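Local coordinates for ribosomal-protein-alanine acetyltransferase (Clostridium acetobutylicum, PDB 3DNS) that probably acetylates the N-terminal alanine of a ribosomal protein, being the N-terminal domain of a longer RimJ-type acetyltransferase of the GNAT family, at residues 36-41 against 46-51; 95-100 against 122-127; 107-112 against 118-123. All blocks are in the same frame, centred on the assembly; numbering follows the deposited sequence.

Contact 1: residues 36-41 against 46-51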
loop_
_atom_site.group_PDB
_atom_site.type_symbol
_atom_site.label_atom_id
_atom_site.label_comp_id
_atom_site.label_asym_id
_atom_site.label_seq_id
_atom_site.Cartn_x
_atom_site.Cartn_y
_atom_site.Cartn_z
ATOM N N PHE A 36 1.330 13.577 5.565
ATOM C CA PHE A 36 1.092 14.873 4.977
ATOM C C PHE A 36 1.036 15.884 6.070
ATOM O O PHE A 36 0.154 15.812 6.920
ATOM C CB PHE A 36 -0.273 14.892 4.232
ATOM C CG PHE A 36 -0.374 13.905 3.138
ATOM C CD1 PHE A 36 0.029 14.218 1.854
ATOM C CD2 PHE A 36 -0.808 12.631 3.390
ATOM C CE1 PHE A 36 -0.048 13.272 0.815
ATOM C CE2 PHE A 36 -0.899 11.715 2.373
ATOM C CZ PHE A 36 -0.516 12.032 1.087
ATOM N N ILE A 37 1.928 16.865 6.046
ATOM C CA ILE A 37 1.877 17.943 7.057
ATOM C C ILE A 37 0.737 18.911 6.686
ATOM O O ILE A 37 0.706 19.432 5.596
ATOM C CB ILE A 37 3.215 18.702 7.211
ATOM C CG1 ILE A 37 4.390 17.719 7.485
ATOM C CG2 ILE A 37 3.115 19.779 8.321
ATOM C CD1 ILE A 37 4.258 16.981 8.755
ATOM N N VAL A 38 -0.173 19.118 7.623
ATOM C CA VAL A 38 -1.421 19.868 7.443
ATOM C C VAL A 38 -1.255 21.242 8.078
ATOM O O VAL A 38 -1.610 22.238 7.449
ATOM C CB VAL A 38 -2.671 19.029 7.931
ATOM C CG1 VAL A 38 -3.927 19.819 7.997
ATOM C CG2 VAL A 38 -2.880 17.790 6.981
ATOM N N ASP A 39 -0.581 21.319 9.218
ATOM C CA ASP A 39 -0.409 22.565 9.914
ATOM C C ASP A 39 0.921 22.513 10.665
ATOM O O ASP A 39 1.215 21.539 11.336
ATOM C CB ASP A 39 -1.608 22.790 10.872
ATOM C CG ASP A 39 -1.812 24.238 11.281
ATOM O OD1 ASP A 39 -1.569 25.197 10.483
ATOM O OD2 ASP A 39 -2.310 24.406 12.417
ATOM N N LEU A 40 1.710 23.576 10.539
ATOM C CA LEU A 40 3.009 23.680 11.193
ATOM C C LEU A 40 3.173 25.127 11.557
ATOM O O LEU A 40 3.022 26.014 10.708
ATOM C CB LEU A 40 4.120 23.230 10.240
ATOM C CG LEU A 40 5.583 23.264 10.682
ATOM C CD1 LEU A 40 5.743 22.275 11.821
ATOM C CD2 LEU A 40 6.598 22.981 9.517
ATOM N N ASN A 41 3.508 25.370 12.806
ATOM C CA ASN A 41 3.649 26.740 13.301
ATOM C C ASN A 41 4.752 26.750 14.324
ATOM O O ASN A 41 4.631 26.197 15.459
ATOM C CB ASN A 41 2.331 27.199 13.956
ATOM C CG ASN A 41 2.297 28.671 14.230
ATOM O OD1 ASN A 41 3.156 29.218 14.914
ATOM N ND2 ASN A 41 1.292 29.320 13.714
ATOM N N PHE A 46 3.935 23.905 17.050
ATOM C CA PHE A 46 2.760 23.033 16.833
ATOM C C PHE A 46 2.901 22.389 15.458
ATOM O O PHE A 46 3.249 23.056 14.488
ATOM C CB PHE A 46 1.472 23.856 16.948
ATOM C CG PHE A 46 0.194 23.095 16.556
ATOM C CD1 PHE A 46 -0.299 22.089 17.359
ATOM C CD2 PHE A 46 -0.464 23.388 15.394
ATOM C CE1 PHE A 46 -1.408 21.365 17.026
ATOM C CE2 PHE A 46 -1.601 22.676 15.033
ATOM C CZ PHE A 46 -2.080 21.659 15.863
ATOM N N CYS A 47 2.691 21.084 15.386
ATOM C CA CYS A 47 2.691 20.367 14.126
ATOM C C CYS A 47 1.530 19.426 14.109
ATOM O O CYS A 47 1.427 18.605 15.020
ATOM C CB CYS A 47 3.973 19.536 13.937
ATOM S SG CYS A 47 3.998 18.675 12.344
HETATM N N MSE A 48 0.681 19.519 13.065
HETATM C CA MSE A 48 -0.482 18.632 12.860
HETATM C C MSE A 48 -0.310 18.008 11.500
HETATM O O MSE A 48 -0.066 18.729 10.547
HETATM C CB MSE A 48 -1.835 19.372 12.895
HETATM C CG MSE A 48 -3.010 18.503 12.539
HETATM SE SE MSE A 48 -4.706 19.197 13.298
HETATM C CE MSE A 48 -4.701 20.850 12.262
ATOM N N PHE A 49 -0.391 16.681 11.439
ATOM C CA PHE A 49 -0.321 15.964 10.156
ATOM C C PHE A 49 -1.363 14.883 9.995
ATOM O O PHE A 49 -1.948 14.388 10.979
ATOM C CB PHE A 49 1.045 15.376 9.904
ATOM C CG PHE A 49 1.511 14.372 10.914
ATOM C CD1 PHE A 49 1.318 13.041 10.712
ATOM C CD2 PHE A 49 2.231 14.769 12.028
ATOM C CE1 PHE A 49 1.820 12.105 11.612
ATOM C CE2 PHE A 49 2.727 13.833 12.924
ATOM C CZ PHE A 49 2.497 12.494 12.699
ATOM N N ARG A 50 -1.589 14.536 8.726
ATOM C CA ARG A 50 -2.468 13.434 8.335
ATOM C C ARG A 50 -1.619 12.219 7.947
ATOM O O ARG A 50 -0.691 12.357 7.140
ATOM C CB ARG A 50 -3.363 13.831 7.164
ATOM C CG ARG A 50 -4.260 12.692 6.702
ATOM C CD ARG A 50 -5.323 13.182 5.741
ATOM N NE ARG A 50 -6.456 13.841 6.423
ATOM C CZ ARG A 50 -6.669 15.150 6.408
ATOM N NH1 ARG A 50 -5.817 15.959 5.804
ATOM N NH2 ARG A 50 -7.719 15.666 7.004
HETATM N N MSE A 51 -1.899 11.058 8.548
HETATM C CA MSE A 51 -1.155 9.851 8.204
HETATM C C MSE A 51 -2.065 8.877 7.485
HETATM O O MSE A 51 -3.063 8.477 8.007
HETATM C CB MSE A 51 -0.569 9.184 9.409
HETATM C CG MSE A 51 0.274 7.956 9.049
HETATM SE SE MSE A 51 1.253 7.207 10.641
HETATM C CE MSE A 51 -0.294 6.450 11.530
#
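At the edge of the Phe46 ring, in its plane, lies the carboxylate of Asp39: OD2 of Asp39 is 3.2 Å from CE2 of Phe46. In that position the oxygen faces the slightly positive hydrogens of the rim; carboxylate and ring planes stand 72° apart. Phe36 is also approached at its edge, by the carbonyl oxygen of Arg50. Phe49 is met obliquely, and mostly through its CB, which is 3.1 Å from Phe36 O and 3.8 Å from Ile37 CD1. With chi1 at 61° its ring is set between the backbone N and the carbonyl carbon, and the end of the side chain leads away from strand 36-41.

The backbones form an antiparallel ladder interrupted by a classic beta bulge. Val38 N and Asp39 N both donate to Met48 O, each at 3.0 Å, so one carbonyl serves two residues. Next along, Met48 N gives Asp39 O a nearly straight bond of 2.7 Å. Beyond the bulge Asp39 CB rests against CE and CB of selenomethionine Met48. On the other face Cys47 SG spans the bulge, 4.0 Å from Ile37 CD1 before it and from Leu40 CD1 after it. Val38, the extra residue, lays CG2 against NH1 of Arg50, whose NE forms a salt bridge with Glu121.

The two segments belong to the hairpin of strands 31-41 and 46-53. Strand 21-26 flanks it on one side; on the other, strand 83-89 runs parallel to 46-53, the pair between which GNAT enzymes usually receive acetyl-CoA. Helix 61-78 covers the sheet face that carries Phe49: Phe71 meets its ring edge-to-face, and Met72 and Leu75 touch the side chain.

Contact 2: residues 95-100 against 122-127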
loop_
_atom_site.group_PDB
_atom_site.type_symbol
_atom_site.label_atom_id
_atom_site.label_comp_id
_atom_site.label_asym_id
_atom_site.label_seq_id
_atom_site.Cartn_x
_atom_site.Cartn_y
_atom_site.Cartn_z
ATOM N N GLN A 95 -5.039 1.098 18.268
ATOM C CA GLN A 95 -4.297 0.434 19.326
ATOM C C GLN A 95 -2.876 0.982 19.485
ATOM O O GLN A 95 -2.457 1.318 20.614
ATOM C CB GLN A 95 -4.319 -1.062 19.027
ATOM C CG GLN A 95 -3.229 -1.884 19.647
ATOM C CD GLN A 95 -3.375 -3.343 19.289
ATOM O OE1 GLN A 95 -3.957 -3.669 18.246
ATOM N NE2 GLN A 95 -2.858 -4.242 20.145
ATOM N N PRO A 96 -2.124 1.112 18.367
ATOM C CA PRO A 96 -0.778 1.618 18.515
ATOM C C PRO A 96 -0.759 3.002 19.154
ATOM O O PRO A 96 0.117 3.298 19.940
ATOM C CB PRO A 96 -0.245 1.681 17.071
ATOM C CG PRO A 96 -1.102 0.761 16.293
ATOM C CD PRO A 96 -2.452 0.854 16.958
ATOM N N PHE A 97 -1.725 3.849 18.819
ATOM C CA PHE A 97 -1.760 5.212 19.347
ATOM C C PHE A 97 -1.987 5.210 20.850
ATOM O O PHE A 97 -1.347 5.961 21.622
ATOM C CB PHE A 97 -2.877 6.009 18.708
ATOM C CG PHE A 97 -2.624 6.358 17.301
ATOM C CD1 PHE A 97 -2.000 7.547 16.981
ATOM C CD2 PHE A 97 -3.038 5.486 16.271
ATOM C CE1 PHE A 97 -1.744 7.862 15.653
ATOM C CE2 PHE A 97 -2.791 5.790 14.972
ATOM C CZ PHE A 97 -2.152 6.995 14.648
ATOM N N VAL A 98 -2.934 4.403 21.281
ATOM C CA VAL A 98 -3.287 4.355 22.708
ATOM C C VAL A 98 -2.111 3.747 23.517
ATOM O O VAL A 98 -1.781 4.205 24.615
ATOM C CB VAL A 98 -4.686 3.639 22.895
ATOM C CG1 VAL A 98 -5.108 3.522 24.358
ATOM C CG2 VAL A 98 -5.760 4.421 22.106
ATOM N N GLU A 99 -1.468 2.728 22.966
ATOM C CA GLU A 99 -0.336 2.093 23.647
ATOM C C GLU A 99 0.911 3.003 23.752
ATOM O O GLU A 99 1.754 2.814 24.627
ATOM C CB GLU A 99 0.009 0.775 22.933
ATOM C CG GLU A 99 -1.136 -0.232 23.041
ATOM C CD GLU A 99 -0.895 -1.534 22.289
ATOM O OE1 GLU A 99 0.015 -1.584 21.433
ATOM O OE2 GLU A 99 -1.627 -2.511 22.558
ATOM N N LEU A 100 1.047 3.971 22.847
ATOM C CA LEU A 100 2.161 4.900 22.918
ATOM C C LEU A 100 1.821 6.117 23.795
ATOM O O LEU A 100 2.683 6.943 24.055
ATOM C CB LEU A 100 2.572 5.332 21.523
ATOM C CG LEU A 100 3.186 4.253 20.656
ATOM C CD1 LEU A 100 3.322 4.781 19.191
ATOM C CD2 LEU A 100 4.578 3.873 21.219
ATOM N N PHE A 122 -10.101 10.178 13.104
ATOM C CA PHE A 122 -9.670 10.441 14.480
ATOM C C PHE A 122 -8.667 11.512 14.550
ATOM O O PHE A 122 -7.827 11.630 13.648
ATOM C CB PHE A 122 -9.019 9.226 15.121
ATOM C CG PHE A 122 -9.960 8.139 15.417
ATOM C CD1 PHE A 122 -11.080 8.370 16.231
ATOM C CD2 PHE A 122 -9.723 6.878 14.965
ATOM C CE1 PHE A 122 -11.957 7.335 16.545
ATOM C CE2 PHE A 122 -10.565 5.857 15.281
ATOM C CZ PHE A 122 -11.696 6.071 16.056
ATOM N N LEU A 123 -8.731 12.286 15.645
ATOM C CA LEU A 123 -7.707 13.273 15.944
ATOM C C LEU A 123 -7.026 12.833 17.219
ATOM O O LEU A 123 -7.652 12.795 18.280
ATOM C CB LEU A 123 -8.321 14.704 16.051
ATOM C CG LEU A 123 -7.352 15.876 16.290
ATOM C CD1 LEU A 123 -6.438 16.121 15.059
ATOM C CD2 LEU A 123 -8.103 17.213 16.726
ATOM N N PHE A 124 -5.735 12.498 17.106
ATOM C CA PHE A 124 -4.892 12.133 18.260
ATOM C C PHE A 124 -3.921 13.236 18.640
ATOM O O PHE A 124 -3.454 13.932 17.785
ATOM C CB PHE A 124 -4.104 10.886 17.932
ATOM C CG PHE A 124 -4.927 9.685 17.847
ATOM C CD1 PHE A 124 -5.314 9.031 18.990
ATOM C CD2 PHE A 124 -5.269 9.148 16.640
ATOM C CE1 PHE A 124 -6.101 7.897 18.915
ATOM C CE2 PHE A 124 -6.059 7.993 16.577
ATOM C CZ PHE A 124 -6.468 7.385 17.710
ATOM N N GLY A 125 -3.559 13.374 19.909
ATOM C CA GLY A 125 -2.578 14.392 20.259
ATOM C C GLY A 125 -1.566 13.898 21.272
ATOM O O GLY A 125 -1.857 12.978 22.051
HETATM N N MSE A 126 -0.363 14.488 21.221
HETATM C CA MSE A 126 0.682 14.227 22.197
HETATM C C MSE A 126 1.550 15.460 22.335
HETATM O O MSE A 126 1.950 16.061 21.352
HETATM C CB MSE A 126 1.545 13.025 21.768
HETATM C CG MSE A 126 2.725 12.782 22.653
HETATM SE SE MSE A 126 3.707 11.132 22.247
HETATM C CE MSE A 126 2.364 9.788 22.703
ATOM N N ASP A 127 1.843 15.825 23.563
ATOM C CA ASP A 127 2.812 16.901 23.821
ATOM C C ASP A 127 4.176 16.379 24.297
ATOM O O ASP A 127 4.313 15.185 24.617
ATOM C CB ASP A 127 2.217 18.018 24.691
ATOM C CG ASP A 127 1.963 17.614 26.082
ATOM O OD1 ASP A 127 2.489 16.595 26.572
ATOM O OD2 ASP A 127 1.203 18.343 26.720
#
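Phe97 and Phe124 meet in an offset stack that packs the short helix 95-99 against strand 117-127 of the GNAT sheet. The ring planes differ by only 7°, and the centroids are 4.2 Å apart. The overlap is unequal: Phe97 CG lies over the centre of the Phe124 ring, whereas Phe124 CD2 comes over the Phe97 ring displaced toward its rim. The shift brings Phe97 CB above the same face of Phe124, a CH-pi contact 3.9 Å from the centroid and 16° off the ring normal. The two side chains nevertheless approach along directions about a right angle apart, one from the helix and one from the strand, and it is their rings that come flush.

Farther along the strand, selenomethionine Met126 adds a second touch. Its CG stands opposite the backbone N (chi1 174°) and the chain runs straight out until it bends at its last torsion, bringing CE close to the carbonyl oxygen of Leu100 at 3.2 Å.

More aromatic and aliphatic groups hold this first shell in place. Phe102 meets the Phe97 ring edge-to-face, Phe104 meets Phe124 with planes inclined to one another, and Val88 of the adjoining strand 83-89 touches both stacked residues. Leu68 of helix 61-78 also packs against Phe97, so the stack lies in the buried core between helices and sheet.

Backbone bonds run through the turn that presents Phe97, among them Leu100 N to Pro96 O at 3.1 Å. Along its exposed side Glu99 forms a salt bridge to Lys65 through OE1, while its OE2 accepts a hydrogen bond from NE2 of Gln95 at 3.2 Å, from above the carboxylate plane.

Contact 3: residues 107-112 against 118-123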
loop_
_atom_site.group_PDB
_atom_site.type_symbol
_atom_site.label_atom_id
_atom_site.label_comp_id
_atom_site.label_asym_id
_atom_site.label_seq_id
_atom_site.Cartn_x
_atom_site.Cartn_y
_atom_site.Cartn_z
ATOM N N ILE A 107 -13.024 13.664 16.923
ATOM C CA ILE A 107 -13.409 12.866 15.776
ATOM C C ILE A 107 -13.932 13.861 14.767
ATOM O O ILE A 107 -14.857 14.653 15.026
ATOM C CB ILE A 107 -14.496 11.818 16.110
ATOM C CG1 ILE A 107 -13.938 10.739 17.048
ATOM C CG2 ILE A 107 -15.047 11.114 14.838
ATOM C CD1 ILE A 107 -15.017 10.113 17.834
ATOM N N ILE A 108 -13.255 13.872 13.628
ATOM C CA ILE A 108 -13.610 14.725 12.544
ATOM C C ILE A 108 -14.533 13.883 11.681
ATOM O O ILE A 108 -14.055 13.080 10.875
ATOM C CB ILE A 108 -12.358 15.174 11.686
ATOM C CG1 ILE A 108 -11.274 15.785 12.578
ATOM C CG2 ILE A 108 -12.799 16.159 10.679
ATOM C CD1 ILE A 108 -9.922 15.971 11.901
ATOM N N ASN A 109 -15.844 14.091 11.835
ATOM C CA ASN A 109 -16.851 13.308 11.101
ATOM C C ASN A 109 -16.885 13.699 9.615
ATOM O O ASN A 109 -16.814 14.884 9.262
ATOM C CB ASN A 109 -18.251 13.516 11.669
ATOM C CG ASN A 109 -18.357 13.214 13.152
ATOM O OD1 ASN A 109 -18.355 12.065 13.572
ATOM N ND2 ASN A 109 -18.519 14.256 13.951
ATOM N N LYS A 110 -17.013 12.698 8.752
ATOM C CA LYS A 110 -17.360 12.881 7.328
ATOM C C LYS A 110 -16.379 13.798 6.579
ATOM O O LYS A 110 -16.776 14.583 5.714
ATOM C CB LYS A 110 -18.801 13.363 7.175
ATOM C CG LYS A 110 -19.900 12.463 7.704
ATOM C CD LYS A 110 -21.317 12.959 7.193
ATOM C CE LYS A 110 -22.462 12.676 8.214
ATOM N NZ LYS A 110 -23.938 12.747 7.771
ATOM N N SER A 111 -15.092 13.676 6.902
ATOM C CA SER A 111 -14.024 14.441 6.217
ATOM C C SER A 111 -13.360 13.670 5.097
ATOM O O SER A 111 -12.455 14.211 4.437
ATOM C CB SER A 111 -12.929 14.898 7.191
ATOM O OG SER A 111 -12.489 13.812 7.988
ATOM N N ILE A 112 -13.758 12.413 4.932
ATOM C CA ILE A 112 -13.251 11.543 3.869
ATOM C C ILE A 112 -14.384 11.071 2.969
ATOM O O ILE A 112 -15.394 10.583 3.448
ATOM C CB ILE A 112 -12.574 10.254 4.414
ATOM C CG1 ILE A 112 -11.284 10.558 5.170
ATOM C CG2 ILE A 112 -12.225 9.281 3.268
ATOM C CD1 ILE A 112 -10.733 9.362 5.919
ATOM N N LEU A 118 -18.940 8.617 2.849
ATOM C CA LEU A 118 -18.254 9.538 3.735
ATOM C C LEU A 118 -17.754 8.770 4.972
ATOM O O LEU A 118 -18.512 8.028 5.597
ATOM C CB LEU A 118 -19.181 10.663 4.179
ATOM C CG LEU A 118 -19.671 11.716 3.189
ATOM C CD1 LEU A 118 -20.975 12.367 3.758
ATOM C CD2 LEU A 118 -18.597 12.753 2.916
ATOM N N LYS A 119 -16.487 8.965 5.328
ATOM C CA LYS A 119 -15.931 8.314 6.492
ATOM C C LYS A 119 -15.361 9.353 7.470
ATOM O O LYS A 119 -15.137 10.536 7.120
ATOM C CB LYS A 119 -14.867 7.302 6.071
ATOM C CG LYS A 119 -15.403 5.971 5.462
ATOM C CD LYS A 119 -14.299 5.214 4.629
ATOM C CE LYS A 119 -12.924 5.266 5.257
ATOM N NZ LYS A 119 -11.831 4.394 4.649
ATOM N N ASP A 120 -15.128 8.906 8.698
ATOM C CA ASP A 120 -14.675 9.771 9.777
ATOM C C ASP A 120 -13.155 9.647 9.914
ATOM O O ASP A 120 -12.565 8.651 9.469
ATOM C CB ASP A 120 -15.339 9.367 11.093
ATOM C CG ASP A 120 -16.869 9.495 11.075
ATOM O OD1 ASP A 120 -17.473 10.203 10.206
ATOM O OD2 ASP A 120 -17.461 8.916 12.014
ATOM N N GLU A 121 -12.547 10.684 10.512
ATOM C CA GLU A 121 -11.172 10.658 10.985
ATOM C C GLU A 121 -11.027 10.904 12.498
ATOM O O GLU A 121 -11.719 11.748 13.112
ATOM C CB GLU A 121 -10.362 11.708 10.217
ATOM C CG GLU A 121 -10.100 11.342 8.780
ATOM C CD GLU A 121 -9.268 12.360 8.048
ATOM O OE1 GLU A 121 -9.746 13.531 7.936
ATOM O OE2 GLU A 121 -8.151 11.990 7.562
ATOM N N PHE A 122 -10.101 10.178 13.104
ATOM C CA PHE A 122 -9.670 10.441 14.480
ATOM C C PHE A 122 -8.667 11.512 14.550
ATOM O O PHE A 122 -7.827 11.630 13.648
ATOM C CB PHE A 122 -9.019 9.226 15.121
ATOM C CG PHE A 122 -9.960 8.139 15.417
ATOM C CD1 PHE A 122 -11.080 8.370 16.231
ATOM C CD2 PHE A 122 -9.723 6.878 14.965
ATOM C CE1 PHE A 122 -11.957 7.335 16.545
ATOM C CE2 PHE A 122 -10.565 5.857 15.281
ATOM C CZ PHE A 122 -11.696 6.071 16.056
ATOM N N LEU A 123 -8.731 12.286 15.645
ATOM C CA LEU A 123 -7.707 13.273 15.944
ATOM C C LEU A 123 -7.026 12.833 17.219
ATOM O O LEU A 123 -7.652 12.795 18.280
ATOM C CB LEU A 123 -8.321 14.704 16.051
ATOM C CG LEU A 123 -7.352 15.876 16.290
ATOM C CD1 LEU A 123 -6.438 16.121 15.059
ATOM C CD2 LEU A 123 -8.103 17.213 16.726
HETATM O O HOH W 1 -9.829 14.064 5.218
#
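Ile107 and Phe122 lie side by side and point the same way, with CG1 of Ile107 3.8 Å from CD1 at the edge of the Phe122 ring. On the opposite face of the hairpin, Ile112 and Glu121 meet at about a right angle, CD1 of the isoleucine 3.5 Å from CG of the glutamate. Ile112 packs mainly on CG of Glu121 and extends alongside the carboxylate, whose oxygens take polar partners. OE1 accepts a hydrogen bond from Ser111 OG at 2.8 Å, on its anti side and 24° out of the carboxylate plane, and a water donates to both OE1 and Ser111 O. OE2 pairs with Arg50.

Where the chain turns at Lys110, which adopts a left-handed helical conformation, Asp120 supplies a side-chain link: its OD1 takes Lys110 N at 2.9 Å. The Asn109 amide stands at 80° to that carboxylate. Lys110 and Leu118 cross obliquely, CD against CD1 at 3.5 Å. Past the turn, Ser111 and Ile112 both face Lys119, a classic beta bulge, and the ladder resumes with Lys119 N donating to Ile112 O at 2.7 Å.

This hairpin of strands 103-114 and 117-127 ends the sheet within the chain. Strand 117-127 is bordered on its other flank by strand 83-89; Lys119 NZ forms salt bridges to Asp89 of that strand and to Glu114 of strand 103-114.

In the fold
All three contacts draw on one mixed sheet, with centres 15 to 16 Å apart. Contact 1, the hairpin 31-41/46-53, closes first along the chain; contacts 2 and 3 follow and share Phe122 and Leu123 on strand 117-127, contact 3 joining that strand to its sheet neighbour and contact 2 to a helix. Strand 83-89 separates contact 1 from the other two, yet side chains reach across it: Met48 SE to Leu123 CD1, and the Arg50-Glu121 salt bridge on one face, Met51 CE to Phe97 CZ at the helix. The two same-face contacts tie the early and later hairpins of the acetyltransferase domain across strand 83-89, and the third joins the early hairpin to helix 95-99.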